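Local coordinates for protein methyl-coenzyme M reductase gamma subunit (PDB 7NKG) that forms part of methyl-coenzyme M reductase, the factor 430 enzyme that probably releases methane from methyl-coenzyme M and coenzyme B, at residues R84-T89 against A149-A154; L173-L178 against M185-V190; L37-G42 against L194-D199; G24-L29 against T141-P146. All coordinates share one frame; numbering follows the deposited sequence.

Contact 1: R84-T89 against A149-A154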
# COMPACT_ATOMS: atom_id res chain seq x y z
N ARG C 84 -30.26 -18.80 16.68
CA ARG C 84 -29.97 -20.14 16.15
C ARG C 84 -30.42 -20.24 14.69
O ARG C 84 -31.04 -19.32 14.18
CB ARG C 84 -30.64 -21.22 17.02
CG ARG C 84 -30.16 -21.24 18.45
CD ARG C 84 -28.67 -21.45 18.60
NE ARG C 84 -28.36 -21.78 19.99
CZ ARG C 84 -27.15 -21.75 20.54
NH1 ARG C 84 -26.98 -22.09 21.81
NH2 ARG C 84 -26.09 -21.40 19.81
N TYR C 85 -30.15 -21.38 14.03
CA TYR C 85 -30.42 -21.49 12.61
C TYR C 85 -31.08 -22.80 12.16
O TYR C 85 -31.02 -23.82 12.86
CB TYR C 85 -29.09 -21.29 11.88
CG TYR C 85 -28.20 -22.49 12.01
CD1 TYR C 85 -27.37 -22.64 13.11
CD2 TYR C 85 -28.23 -23.50 11.08
CE1 TYR C 85 -26.67 -23.82 13.32
CE2 TYR C 85 -27.50 -24.66 11.25
CZ TYR C 85 -26.80 -24.86 12.41
OH TYR C 85 -26.03 -25.98 12.49
N VAL C 86 -31.67 -22.75 10.95
CA VAL C 86 -32.25 -23.89 10.25
C VAL C 86 -31.67 -23.78 8.83
O VAL C 86 -31.91 -22.76 8.18
CB VAL C 86 -33.80 -23.83 10.22
CG1 VAL C 86 -34.38 -24.90 9.31
CG2 VAL C 86 -34.37 -23.96 11.64
N GLN C 87 -30.88 -24.76 8.39
CA GLN C 87 -30.26 -24.70 7.06
C GLN C 87 -30.66 -25.91 6.24
O GLN C 87 -30.52 -27.04 6.70
CB GLN C 87 -28.74 -24.59 7.15
CG GLN C 87 -28.08 -24.50 5.78
CD GLN C 87 -26.70 -23.90 5.86
OE1 GLN C 87 -26.53 -22.68 5.84
NE2 GLN C 87 -25.67 -24.75 5.96
N TRP C 88 -31.11 -25.67 4.99
CA TRP C 88 -31.59 -26.68 4.07
C TRP C 88 -30.76 -26.75 2.79
O TRP C 88 -30.34 -25.71 2.28
CB TRP C 88 -33.03 -26.36 3.64
CG TRP C 88 -34.06 -26.81 4.63
CD1 TRP C 88 -34.72 -26.04 5.55
CD2 TRP C 88 -34.55 -28.14 4.79
NE1 TRP C 88 -35.57 -26.82 6.29
CE2 TRP C 88 -35.49 -28.12 5.84
CE3 TRP C 88 -34.28 -29.36 4.15
CZ2 TRP C 88 -36.18 -29.26 6.25
CZ3 TRP C 88 -34.94 -30.50 4.58
CH2 TRP C 88 -35.88 -30.44 5.62
N THR C 89 -30.60 -27.95 2.25
CA THR C 89 -30.00 -28.21 0.94
C THR C 89 -31.12 -28.88 0.15
O THR C 89 -31.79 -29.77 0.66
CB THR C 89 -28.77 -29.09 1.05
OG1 THR C 89 -27.77 -28.37 1.78
CG2 THR C 89 -28.22 -29.48 -0.33
N ALA C 149 -34.38 -33.34 -0.22
CA ALA C 149 -33.88 -32.24 0.59
C ALA C 149 -33.29 -32.80 1.88
O ALA C 149 -33.60 -33.93 2.27
CB ALA C 149 -35.03 -31.28 0.90
N GLY C 150 -32.44 -32.01 2.53
CA GLY C 150 -31.86 -32.41 3.81
C GLY C 150 -31.42 -31.21 4.62
O GLY C 150 -30.94 -30.23 4.05
N LEU C 151 -31.63 -31.28 5.93
CA LEU C 151 -31.17 -30.23 6.85
C LEU C 151 -29.68 -30.46 7.00
O LEU C 151 -29.26 -31.56 7.39
CB LEU C 151 -31.83 -30.36 8.21
CG LEU C 151 -33.24 -29.82 8.32
CD1 LEU C 151 -33.92 -30.42 9.51
CD2 LEU C 151 -33.25 -28.30 8.44
N ARG C 152 -28.88 -29.46 6.65
CA ARG C 152 -27.42 -29.55 6.69
C ARG C 152 -26.84 -28.23 7.10
O ARG C 152 -26.82 -27.31 6.29
CB ARG C 152 -26.88 -29.92 5.31
CG ARG C 152 -27.52 -31.17 4.71
CD ARG C 152 -26.98 -31.52 3.35
NE ARG C 152 -27.67 -32.70 2.84
CZ ARG C 152 -27.38 -33.31 1.69
NH1 ARG C 152 -26.40 -32.85 0.91
NH2 ARG C 152 -28.05 -34.40 1.33
N GLY C 153 -26.37 -28.13 8.33
CA GLY C 153 -25.70 -26.93 8.81
C GLY C 153 -24.22 -26.89 8.42
O GLY C 153 -23.55 -25.88 8.65
N ALA C 154 -23.69 -27.98 7.85
CA ALA C 154 -22.29 -28.07 7.42
C ALA C 154 -22.13 -29.26 6.45
O ALA C 154 -22.88 -30.23 6.54
CB ALA C 154 -21.38 -28.26 8.63
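W88 and L151 face each other as a non-hydrogen-bonded pair where strand 149-151 runs along the edge of an antiparallel four-stranded sheet beside strand 83-90. Packing is tight at this end. CD2 of L151 lies over one face of the indole, off-centre toward the rim and 3.6 Å from the centroid of the five-membered ring, a CH-pi contact. The same methyl meets V86 CG1 at 3.7 Å, and A149 CB touches W88 CZ3. The indole nitrogen bonds to S138 of helix 128-140.

T89 and G150 form the neighbouring hydrogen-bonded pair, T89 N to G150 O at 2.9 Å and G150 N to T89 O at 3.0 Å. On the T89 side of the sheet the extended R152 chain passes at about a right angle, CD 3.6 Å from T89 OG1; its guanidinium goes on to the carbonyls of V156 and F170, while OG1 bonds to the carbonyl of G120.

The other end is looser. Beyond L151 the partner leaves strand geometry, and Y85 leans on G153, its CE2 and OH both 3.8 Å from G153 CA. This side is covered by the chain of another protein instead of solvent, and A154 lines the factor 430 pocket. Between the two ends stands Q87. Its backbone O accepts R152 N; its side chain, CG anti to the backbone N (chi1 -179°) and extended beyond, carries the amide to R152, OE1 accepting from NE of R121, another pocket residue. Q87 NE2 meets the carbonyl oxygen of R152 in plane, on a lone pair, at 2.8 Å.

Contact 2: L173-L178 against M185-V190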
# COMPACT_ATOMS: atom_id res chain seq x y z
N LEU C 173 -22.11 -36.69 5.05
CA LEU C 173 -22.19 -37.07 6.46
C LEU C 173 -23.32 -38.06 6.79
O LEU C 173 -23.47 -38.41 7.96
CB LEU C 173 -22.30 -35.83 7.35
CG LEU C 173 -21.22 -34.77 7.14
CD1 LEU C 173 -21.42 -33.63 8.10
CD2 LEU C 173 -19.79 -35.34 7.31
N ASP C 174 -24.08 -38.52 5.79
CA ASP C 174 -25.11 -39.53 5.97
C ASP C 174 -26.05 -39.23 7.17
O ASP C 174 -26.21 -40.07 8.05
CB ASP C 174 -24.40 -40.90 6.14
CG ASP C 174 -25.31 -42.11 6.16
OD1 ASP C 174 -26.43 -42.02 5.60
OD2 ASP C 174 -24.92 -43.14 6.75
N ARG C 175 -26.61 -38.01 7.23
CA ARG C 175 -27.51 -37.64 8.34
C ARG C 175 -28.89 -38.28 8.21
O ARG C 175 -29.55 -38.51 9.21
CB ARG C 175 -27.68 -36.12 8.43
CG ARG C 175 -26.45 -35.41 8.91
CD ARG C 175 -26.46 -33.96 8.52
NE ARG C 175 -25.78 -33.83 7.23
CZ ARG C 175 -25.00 -32.82 6.87
NH1 ARG C 175 -24.81 -31.78 7.68
NH2 ARG C 175 -24.40 -32.84 5.69
N ARG C 176 -29.33 -38.50 6.97
CA ARG C 176 -30.64 -39.09 6.72
C ARG C 176 -30.58 -39.98 5.50
O ARG C 176 -29.77 -39.76 4.59
CB ARG C 176 -31.72 -38.00 6.58
CG ARG C 176 -31.54 -37.08 5.34
CD ARG C 176 -32.29 -37.62 4.12
NE ARG C 176 -32.12 -36.81 2.91
CZ ARG C 176 -31.05 -36.81 2.13
NH1 ARG C 176 -31.00 -36.04 1.04
NH2 ARG C 176 -30.01 -37.59 2.41
N ARG C 177 -31.39 -41.02 5.51
CA ARG C 177 -31.39 -41.99 4.44
C ARG C 177 -32.71 -42.74 4.38
O ARG C 177 -33.47 -42.73 5.35
CB ARG C 177 -30.21 -42.98 4.61
CG ARG C 177 -30.40 -44.02 5.71
CD ARG C 177 -29.07 -44.57 6.22
NE ARG C 177 -28.33 -43.56 6.98
CZ ARG C 177 -28.57 -43.21 8.24
NH1 ARG C 177 -27.85 -42.26 8.82
NH2 ARG C 177 -29.53 -43.82 8.94
N LEU C 178 -32.96 -43.40 3.26
CA LEU C 178 -34.16 -44.18 3.07
C LEU C 178 -33.87 -45.53 3.70
O LEU C 178 -32.97 -46.24 3.24
CB LEU C 178 -34.48 -44.28 1.56
CG LEU C 178 -35.75 -44.99 1.16
CD1 LEU C 178 -36.99 -44.21 1.60
CD2 LEU C 178 -35.77 -45.21 -0.37
N MET C 185 -33.77 -39.76 9.86
CA MET C 185 -32.71 -38.83 10.18
C MET C 185 -32.26 -39.20 11.61
O MET C 185 -33.05 -39.11 12.54
CB MET C 185 -33.23 -37.39 10.14
CG MET C 185 -32.13 -36.40 10.32
SD MET C 185 -32.63 -34.71 10.02
CE MET C 185 -31.01 -33.93 10.12
N ASP C 186 -31.01 -39.67 11.76
CA ASP C 186 -30.49 -40.10 13.07
C ASP C 186 -29.20 -39.35 13.49
O ASP C 186 -28.45 -39.83 14.33
CB ASP C 186 -30.31 -41.63 13.08
CG ASP C 186 -29.37 -42.17 12.03
OD1 ASP C 186 -28.68 -41.36 11.36
OD2 ASP C 186 -29.32 -43.41 11.87
N LYS C 187 -28.97 -38.18 12.89
CA LYS C 187 -27.89 -37.26 13.24
C LYS C 187 -28.49 -35.86 13.18
O LYS C 187 -29.47 -35.65 12.44
CB LYS C 187 -26.73 -37.36 12.26
CG LYS C 187 -26.26 -38.78 11.97
CD LYS C 187 -24.93 -38.77 11.26
CE LYS C 187 -24.56 -40.18 10.86
NZ LYS C 187 -23.30 -40.22 10.08
N ASP C 188 -27.95 -34.91 13.94
CA ASP C 188 -28.46 -33.53 13.86
C ASP C 188 -27.98 -32.86 12.55
O ASP C 188 -27.21 -33.47 11.79
CB ASP C 188 -28.13 -32.71 15.12
CG ASP C 188 -26.68 -32.35 15.32
OD1 ASP C 188 -25.91 -32.43 14.34
OD2 ASP C 188 -26.31 -32.00 16.46
N GLN C 189 -28.38 -31.61 12.30
CA GLN C 189 -28.06 -30.95 11.05
C GLN C 189 -26.55 -30.72 10.86
O GLN C 189 -26.15 -30.54 9.73
CB GLN C 189 -28.88 -29.66 10.86
CG GLN C 189 -28.57 -28.54 11.83
CD GLN C 189 -29.46 -27.34 11.55
OE1 GLN C 189 -29.69 -26.96 10.38
NE2 GLN C 189 -29.92 -26.67 12.61
N VAL C 190 -25.71 -30.83 11.92
CA VAL C 190 -24.25 -30.73 11.73
C VAL C 190 -23.54 -32.11 11.85
O VAL C 190 -22.32 -32.15 11.96
CB VAL C 190 -23.57 -29.64 12.62
CG1 VAL C 190 -23.93 -28.24 12.14
CG2 VAL C 190 -23.88 -29.81 14.09
O HOH W 1 -23.51 -42.99 9.09
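R177 and D186 meet end-on: NH1 donates to D186 OD1 at 2.8 Å in a nearly straight bond, and NH2 reaches OD2 at 3.0 Å from above the carboxylate plane, the two flat groups being turned 43° apart. Both side chains start with CG between the backbone N and the carbonyl carbon (chi1 75° in R177), which brings their ends together across the antiparallel hairpin. The same guanidinium turns its NE side to D174, taking OD1 at 2.8 Å with NE and the carbonyl oxygen with NH1. Two acids thus fix its rotation, and E179 adds a further charge at NH2.

K187 is stretched out beyond CG, bringing CE against D174 O; NZ ends on L173 O at 2.8 Å, while a water bridges it to D174 OD2.

R175 crosses K187 at about a right angle, CG against CB. A bend at its third torsion carries NH1 to Q189 O at 2.7 Å, above the carbonyl plane; L173 CD1 lies over one guanidinium face, and D171 pairs with NH2. M185 CB lies 3.9 Å from R176 CB in the non-hydrogen-bonded pair.

The hairpin of strands 176-179 and 182-187 forms two-thirds of a three-stranded antiparallel sheet, with 193-201 along the far side of 182-187; M185 also packs on L151 of strand 149-151, and Q189 bonds to L41 O of helix 34-41.

Contact 3: L37-G42 against L194-D199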
# COMPACT_ATOMS: atom_id res chain seq x y z
N LEU C 37 -38.00 -32.20 16.40
CA LEU C 37 -37.49 -31.02 15.69
C LEU C 37 -36.27 -30.45 16.42
O LEU C 37 -35.25 -30.14 15.80
CB LEU C 37 -38.56 -29.94 15.53
CG LEU C 37 -38.10 -28.64 14.81
CD1 LEU C 37 -37.62 -28.90 13.38
CD2 LEU C 37 -39.22 -27.63 14.79
N THR C 38 -36.37 -30.35 17.76
CA THR C 38 -35.25 -29.82 18.55
C THR C 38 -34.03 -30.72 18.42
O THR C 38 -32.91 -30.22 18.28
CB THR C 38 -35.67 -29.69 20.01
OG1 THR C 38 -36.80 -28.82 20.07
CG2 THR C 38 -34.57 -29.11 20.88
N ALA C 39 -34.24 -32.04 18.43
CA ALA C 39 -33.13 -32.99 18.31
C ALA C 39 -32.38 -32.79 16.97
O ALA C 39 -31.15 -32.69 16.97
CB ALA C 39 -33.64 -34.42 18.42
N ILE C 40 -33.11 -32.73 15.83
CA ILE C 40 -32.44 -32.62 14.53
C ILE C 40 -31.80 -31.23 14.31
O ILE C 40 -30.79 -31.16 13.61
CB ILE C 40 -33.35 -33.04 13.34
CG1 ILE C 40 -34.58 -32.09 13.19
CG2 ILE C 40 -33.79 -34.51 13.56
CD1 ILE C 40 -35.53 -32.37 12.06
N LEU C 41 -32.29 -30.17 14.98
CA LEU C 41 -31.63 -28.85 14.85
C LEU C 41 -30.28 -28.79 15.64
O LEU C 41 -29.37 -28.07 15.22
CB LEU C 41 -32.58 -27.70 15.19
CG LEU C 41 -33.88 -27.64 14.36
CD1 LEU C 41 -34.71 -26.44 14.76
CD2 LEU C 41 -33.60 -27.58 12.84
N GLY C 42 -30.13 -29.58 16.71
CA GLY C 42 -28.88 -29.69 17.46
C GLY C 42 -28.43 -28.49 18.26
O GLY C 42 -27.24 -28.39 18.58
N LEU C 194 -27.54 -38.73 16.86
CA LEU C 194 -28.58 -38.56 17.86
C LEU C 194 -28.78 -39.86 18.62
O LEU C 194 -28.47 -40.94 18.10
CB LEU C 194 -29.91 -38.21 17.19
CG LEU C 194 -29.99 -36.92 16.39
CD1 LEU C 194 -31.33 -36.80 15.75
CD2 LEU C 194 -29.75 -35.73 17.26
N ASP C 195 -29.35 -39.77 19.84
CA ASP C 195 -29.70 -40.97 20.59
C ASP C 195 -31.13 -41.46 20.22
O ASP C 195 -31.74 -42.24 20.96
CB ASP C 195 -29.54 -40.75 22.11
CG ASP C 195 -30.42 -39.69 22.75
OD1 ASP C 195 -31.19 -39.03 22.02
OD2 ASP C 195 -30.32 -39.51 23.98
N ARG C 196 -31.64 -41.05 19.04
CA ARG C 196 -32.96 -41.40 18.54
C ARG C 196 -32.95 -41.46 17.01
O ARG C 196 -32.05 -40.92 16.35
CB ARG C 196 -33.98 -40.34 19.01
CG ARG C 196 -33.80 -38.95 18.32
CD ARG C 196 -34.87 -37.97 18.73
NE ARG C 196 -34.74 -37.58 20.13
CZ ARG C 196 -35.73 -37.15 20.91
NH1 ARG C 196 -36.96 -37.03 20.42
NH2 ARG C 196 -35.50 -36.83 22.17
N LYS C 197 -33.99 -42.06 16.46
CA LYS C 197 -34.23 -42.09 15.03
C LYS C 197 -35.44 -41.18 14.82
O LYS C 197 -36.45 -41.34 15.53
CB LYS C 197 -34.56 -43.51 14.55
CG LYS C 197 -33.34 -44.36 14.33
CD LYS C 197 -33.65 -45.81 13.94
CE LYS C 197 -34.75 -46.06 12.90
NZ LYS C 197 -34.59 -47.33 12.13
N VAL C 198 -35.32 -40.19 13.93
CA VAL C 198 -36.44 -39.30 13.64
C VAL C 198 -37.00 -39.73 12.28
O VAL C 198 -36.25 -39.82 11.30
CB VAL C 198 -36.06 -37.81 13.68
CG1 VAL C 198 -37.23 -36.94 13.22
CG2 VAL C 198 -35.63 -37.42 15.09
N ASP C 199 -38.29 -40.04 12.24
CA ASP C 199 -38.96 -40.49 11.03
C ASP C 199 -39.54 -39.30 10.27
O ASP C 199 -40.54 -38.71 10.70
CB ASP C 199 -40.06 -41.49 11.40
CG ASP C 199 -40.72 -42.19 10.23
OD1 ASP C 199 -40.46 -41.79 9.07
OD2 ASP C 199 -41.50 -43.14 10.47
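I40 and A39, on the last turn of helix 34-41, pack against L194, R196 and V198 of strand 193-201, an outer strand of an antiparallel three-stranded sheet. This is helix-on-sheet packing, made at the place where the strand turns a corner at D195 and R196, and it buries a modest 213 Å².

Apolar contacts carry most of it. CG2 of I40 meets V198 CG2 at 3.8 Å, the two side chains crossing at about a right angle, and on another side the same methyl approaches L194 CD1 at 4.0 Å. I40 has CG1 between its backbone N and carbonyl carbon (chi1 64°), which leaves CG2 as the branch presented to the strand. L194 offers its two methyls to the helix: CD1 faces I40 CG2 and A39 CB together, while CD2 is 3.4 Å from A39 O, a van der Waals contact with a polar atom. M185 of the middle strand also packs on I40.

Hydrogen bonding between the two segments is absent. The carbonyl oxygen of I40, at the C-terminal end of the helix, is taken instead by the backbone N of Q189, which ties the helix end to the chain just past strand 182-187.

The charged contact is that of R196. Its chain, bent at the third torsion, passes beside A39, and NH1 forms a salt bridge with D36, one turn earlier on the helix. A39 CB sits over one face of the guanidinium, 3.8 Å from R196 NE.

Contact 4: G24-L29 against T141-P146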
# COMPACT_ATOMS: atom_id res chain seq x y z
N GLY C 24 -47.11 -18.35 1.41
CA GLY C 24 -47.32 -19.28 2.51
C GLY C 24 -48.49 -20.23 2.30
O GLY C 24 -48.87 -20.90 3.25
N ASN C 25 -49.04 -20.31 1.07
CA ASN C 25 -50.15 -21.21 0.77
C ASN C 25 -49.56 -22.56 0.38
O ASN C 25 -49.62 -22.98 -0.78
CB ASN C 25 -51.04 -20.64 -0.34
CG ASN C 25 -51.91 -19.51 0.15
OD1 ASN C 25 -52.74 -19.69 1.05
ND2 ASN C 25 -51.76 -18.32 -0.41
N VAL C 26 -48.98 -23.22 1.38
CA VAL C 26 -48.31 -24.50 1.23
C VAL C 26 -49.04 -25.58 2.04
O VAL C 26 -49.42 -25.36 3.20
CB VAL C 26 -46.80 -24.40 1.59
CG1 VAL C 26 -46.03 -23.59 0.55
CG2 VAL C 26 -46.60 -23.82 2.99
N GLU C 27 -49.21 -26.74 1.43
CA GLU C 27 -49.91 -27.87 2.02
C GLU C 27 -49.04 -28.56 3.07
O GLU C 27 -47.84 -28.69 2.87
CB GLU C 27 -50.26 -28.86 0.90
CG GLU C 27 -51.19 -29.99 1.30
CD GLU C 27 -51.57 -30.91 0.15
OE1 GLU C 27 -51.23 -30.61 -1.02
OE2 GLU C 27 -52.22 -31.94 0.43
N LYS C 28 -49.65 -29.03 4.16
CA LYS C 28 -48.95 -29.80 5.19
C LYS C 28 -48.96 -31.27 4.73
O LYS C 28 -50.05 -31.82 4.52
CB LYS C 28 -49.63 -29.65 6.55
CG LYS C 28 -48.99 -30.50 7.62
CD LYS C 28 -49.28 -29.98 9.00
CE LYS C 28 -49.02 -31.00 10.06
NZ LYS C 28 -49.56 -30.55 11.37
N LEU C 29 -47.78 -31.90 4.56
CA LEU C 29 -47.70 -33.29 4.10
C LEU C 29 -47.20 -34.28 5.14
O LEU C 29 -47.32 -35.49 4.91
CB LEU C 29 -46.79 -33.37 2.87
CG LEU C 29 -47.15 -32.52 1.66
CD1 LEU C 29 -46.18 -32.81 0.53
CD2 LEU C 29 -48.58 -32.80 1.16
N THR C 141 -44.26 -28.96 5.61
CA THR C 141 -45.00 -28.59 4.40
C THR C 141 -44.39 -29.17 3.11
O THR C 141 -43.32 -29.78 3.12
CB THR C 141 -45.15 -27.05 4.33
OG1 THR C 141 -43.85 -26.49 4.09
CG2 THR C 141 -45.83 -26.47 5.54
N GLU C 142 -45.12 -28.98 2.01
CA GLU C 142 -44.69 -29.38 0.68
C GLU C 142 -43.42 -28.68 0.22
O GLU C 142 -42.89 -29.06 -0.82
CB GLU C 142 -45.81 -29.15 -0.33
CG GLU C 142 -46.18 -27.69 -0.53
CD GLU C 142 -47.19 -27.49 -1.64
OE1 GLU C 142 -46.90 -27.89 -2.79
OE2 GLU C 142 -48.29 -26.98 -1.33
N MET C 143 -42.93 -27.66 0.96
CA MET C 143 -41.64 -27.05 0.61
C MET C 143 -40.50 -28.07 0.76
O MET C 143 -39.42 -27.82 0.24
CB MET C 143 -41.40 -25.82 1.49
CG MET C 143 -42.40 -24.73 1.23
SD MET C 143 -41.98 -23.17 2.04
CE MET C 143 -42.29 -23.56 3.74
N THR C 144 -40.72 -29.20 1.45
CA THR C 144 -39.71 -30.23 1.60
C THR C 144 -40.19 -31.59 1.09
O THR C 144 -41.36 -31.96 1.27
CB THR C 144 -39.32 -30.35 3.10
OG1 THR C 144 -38.56 -29.18 3.45
CG2 THR C 144 -38.52 -31.62 3.43
N CYS C 145 -39.26 -32.33 0.48
CA CYS C 145 -39.37 -33.77 0.23
C CYS C 145 -38.21 -34.29 1.07
O CYS C 145 -37.08 -33.85 0.87
CB CYS C 145 -39.18 -34.18 -1.23
SG CYS C 145 -38.79 -35.95 -1.42
N PRO C 146 -38.44 -35.29 1.95
CA PRO C 146 -37.35 -35.74 2.83
C PRO C 146 -36.21 -36.49 2.13
O PRO C 146 -35.16 -36.68 2.74
CB PRO C 146 -38.09 -36.58 3.86
CG PRO C 146 -39.30 -37.07 3.17
CD PRO C 146 -39.72 -35.94 2.28
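E27 and E142 join two irregular segments in a partly buried loop-to-loop contact, where the chain after helix 13-23 lies against the turn that follows helix 128-140. Two hydrogen bonds link them: E142 N gives to E27 O at 2.9 Å, and E27 N gives to E142 OE2 at 2.9 Å, almost straight (174°). OE2 receives it on its anti lone pair, the one away from OE1. E142 CG sits between its backbone N and carbonyl carbon (chi1 65°), and the extended chain beyond CG runs back past the E27 backbone. OE1 of each glutamate pairs with R212 of helix 206-212, which would offset the like charges of the two carboxylates.

T141 to T144 form a type I beta turn, closed by T144 N to T141 O, and K28 bridges T141 backbone to backbone as a single, isolated bridge.

Apolar groups fill in around E142. L29 CD1 lies against its CA at 3.7 Å. V26 spreads its two methyls, CG2 onto T141 CG2 at 3.8 Å and CG1 onto M143 CG at 3.9 Å, its side chain crossing that of M143 at about a right angle; H21 of helix 13-23 touches both V26 and M143.

Overall arrangement
Contacts 1 and 2 are the buried, polar-rich pair nearest factor 430: R175 of contact 2 donates to A154 O of contact 1, and G153 N to Q189 O. Contact 1 pairs strands of the four-stranded sheet, whereas contacts 2 and 3 share the three-stranded one, M185 N bonding to V198 O. Contact 3 is smaller and mainly apolar; its I40 CD1 packs on L151 CD1, so helix 34-41 touches both sheets. Contact 4 alone joins loops, and it alone has exposed residues among those that touch. It reaches contact 1 through T144 CG2 on W88 CH2, but stays about 7 Å from contact 3 at the nearest atoms. Salt bridges cross the segments in contact 2 alone.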